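Local structure of putative uncharacterized protein Ta0848 (Thermoplasma acidophilum, 4MN7) at residues E121-L124 / S125-D129. The protein probably reduces free methionine-R-sulfoxide to methionine, as a type II reductase built on a GAF domain. The protein carries 1 engineered substitution. Sequence-based numbering, arbitrary orientation.
Sequences EAML and SSIAD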
ATOM      1  N   GLU A 121     -12.937  -6.410 -12.902  1.00 35.01           N
ATOM      2  CA  GLU A 121     -13.460  -6.830 -11.673  1.00 37.26           C
ATOM      3  C   GLU A 121     -12.490  -7.649 -10.878  1.00 37.71           C
ATOM      4  O   GLU A 121     -12.304  -7.396  -9.686  1.00 38.66           O
ATOM      5  CB  GLU A 121     -14.751  -7.642 -11.876  1.00 40.47           C
ATOM      6  CG  GLU A 121     -15.883  -6.792 -12.360  1.00 42.37           C
ATOM      7  CD  GLU A 121     -17.223  -7.527 -12.463  1.00 47.68           C
ATOM      8  OE1 GLU A 121     -17.341  -8.698 -12.033  1.00 48.62           O
ATOM      9  OE2 GLU A 121     -18.179  -6.888 -12.979  1.00 48.17           O
ATOM     10  N   ALA A 122     -11.923  -8.669 -11.513  1.00 33.90           N
ATOM     11  CA  ALA A 122     -11.013  -9.596 -10.815  1.00 34.15           C
ATOM     12  C   ALA A 122      -9.704  -8.869 -10.426  1.00 32.48           C
ATOM     13  O   ALA A 122      -9.202  -9.004  -9.315  1.00 35.16           O
ATOM     14  CB  ALA A 122     -10.731 -10.814 -11.707  1.00 34.53           C
ATOM     15  N   MET A 123      -9.216  -7.992 -11.286  1.00 33.35           N
ATOM     16  CA  MET A 123      -7.952  -7.290 -10.993  1.00 32.97           C
ATOM     17  C   MET A 123      -8.204  -6.332  -9.856  1.00 32.09           C
ATOM     18  O   MET A 123      -7.408  -6.250  -8.947  1.00 32.74           O
ATOM     19  CB  MET A 123      -7.439  -6.613 -12.235  1.00 36.76           C
ATOM     20  CG  MET A 123      -6.096  -5.917 -12.094  1.00 52.98           C
ATOM     21  SD  MET A 123      -4.621  -6.935 -11.846  1.00 54.40           S
ATOM     22  CE  MET A 123      -5.064  -8.223 -12.895  1.00 35.66           C
ATOM     23  N   LEU A 124      -9.319  -5.603  -9.898  1.00 30.81           N
ATOM     24  CA  LEU A 124      -9.662  -4.693  -8.795  1.00 32.21           C
ATOM     25  C   LEU A 124      -9.928  -5.407  -7.454  1.00 31.05           C
ATOM     26  O   LEU A 124      -9.554  -4.882  -6.396  1.00 30.78           O
ATOM     27  CB  LEU A 124     -10.873  -3.784  -9.184  1.00 32.09           C
ATOM     28  CG  LEU A 124     -10.489  -2.768 -10.289  1.00 34.26           C
ATOM     29  CD1 LEU A 124     -11.689  -2.078 -10.878  1.00 36.99           C
ATOM     30  CD2 LEU A 124      -9.531  -1.729  -9.749  1.00 35.94           C
ATOM     31  N   SER A 125     -10.551  -6.595  -7.455  1.00 29.50           N
ATOM     32  CA  SER A 125     -10.637  -7.385  -6.232  1.00 27.86           C
ATOM     33  C   SER A 125      -9.298  -7.716  -5.645  1.00 26.38           C
ATOM     34  O   SER A 125      -9.145  -7.719  -4.416  1.00 29.50           O
ATOM     35  CB  SER A 125     -11.420  -8.714  -6.344  1.00 31.34           C
ATOM     36  OG  SER A 125     -12.553  -8.431  -7.063  1.00 43.25           O
ATOM     37  N   SER A 126      -8.359  -8.100  -6.494  1.00 30.50           N
ATOM     38  CA  SER A 126      -7.008  -8.368  -6.026  1.00 28.37           C
ATOM     39  C   SER A 126      -6.394  -7.108  -5.448  1.00 28.62           C
ATOM     40  O   SER A 126      -5.760  -7.131  -4.400  1.00 28.70           O
ATOM     41  CB  SER A 126      -6.127  -8.945  -7.128  1.00 33.83           C
ATOM     42  OG  SER A 126      -6.471 -10.315  -7.339  1.00 31.83           O
ATOM     43  N   ILE A 127      -6.560  -6.006  -6.148  1.00 29.46           N
ATOM     44  CA  ILE A 127      -5.981  -4.756  -5.678  1.00 28.12           C
ATOM     45  C   ILE A 127      -6.523  -4.319  -4.337  1.00 30.83           C
ATOM     46  O   ILE A 127      -5.764  -3.935  -3.409  1.00 25.49           O
ATOM     47  CB  ILE A 127      -6.147  -3.675  -6.733  1.00 29.47           C
ATOM     48  CG1 ILE A 127      -5.135  -4.029  -7.832  1.00 29.79           C
ATOM     49  CG2 ILE A 127      -5.802  -2.311  -6.100  1.00 30.31           C
ATOM     50  CD1 ILE A 127      -5.224  -3.294  -9.094  1.00 37.18           C
ATOM     51  N   ALA A 128      -7.851  -4.407  -4.223  1.00 30.77           N
ATOM     52  CA  ALA A 128      -8.523  -4.121  -3.006  1.00 29.99           C
ATOM     53  C   ALA A 128      -8.009  -4.956  -1.850  1.00 34.77           C
ATOM     54  O   ALA A 128      -7.844  -4.447  -0.731  1.00 35.41           O
ATOM     55  CB  ALA A 128      -9.982  -4.295  -3.167  1.00 35.41           C
ATOM     56  N   ASP A 129      -7.674  -6.205  -2.119  1.00 31.96           N
ATOM     57  CA  ASP A 129      -7.212  -7.084  -1.090  1.00 33.23           C
ATOM     58  C   ASP A 129      -5.776  -6.720  -0.678  1.00 35.83           C
ATOM     59  O   ASP A 129      -5.460  -6.722   0.517  1.00 33.70           O
ATOM     60  CB  ASP A 129      -7.254  -8.502  -1.601  1.00 33.34           C
ATOM     61  CG  ASP A 129      -6.855  -9.483  -0.571  1.00 41.00           C
ATOM     62  OD1 ASP A 129      -7.231  -9.316   0.630  1.00 39.42           O
ATOM     63  OD2 ASP A 129      -6.152 -10.442  -0.958  1.00 43.44           O
TER
HETATM   64  O   HOH W   1      -8.471 -11.400  -8.183  1.00 45.84           O
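Ser125 turns its hydroxyl back onto the preceding turn of the helix, where OG donates to Glu121 O over 2.8 Å. The same carbonyl takes the backbone N-H of Ser125 at 2.9 Å from N to O, and the two donors arrive from opposite faces of the carbonyl plane. A chi1 of -44°, which sets OG beside its own backbone N, gives the hydroxyl this reach. One residue on, Ser126 OG stays 3.6 Å from Ala122 O; a water lies near both, donating to Ala122 O at 2.7 Å. Met123 and Ile127 pack at an oblique angle, with CG of the methionine 4.1 Å from CD1 of the isoleucine. Met123 CG stands anti to the backbone N (chi1 -177°), which carries it toward that methyl. Both residues belong to helix 118-136, which packs against the antiparallel sheet of the GAF fold and also touches helix 2-21. Leu124 and Ala128, a turn apart and joined by a 2.8 Å bond from Ala128 N to Leu124 O, meet Val94 of the sheet, while Leu124 and Ile127 reach Leu18. Leu3 of the second subunit packs on Met123, Ser126 and Ile127. Glu121 OE2 is hydrogen-bonded to Asn71 ND2 on strand 70-72, outermost in the sheet of this chain.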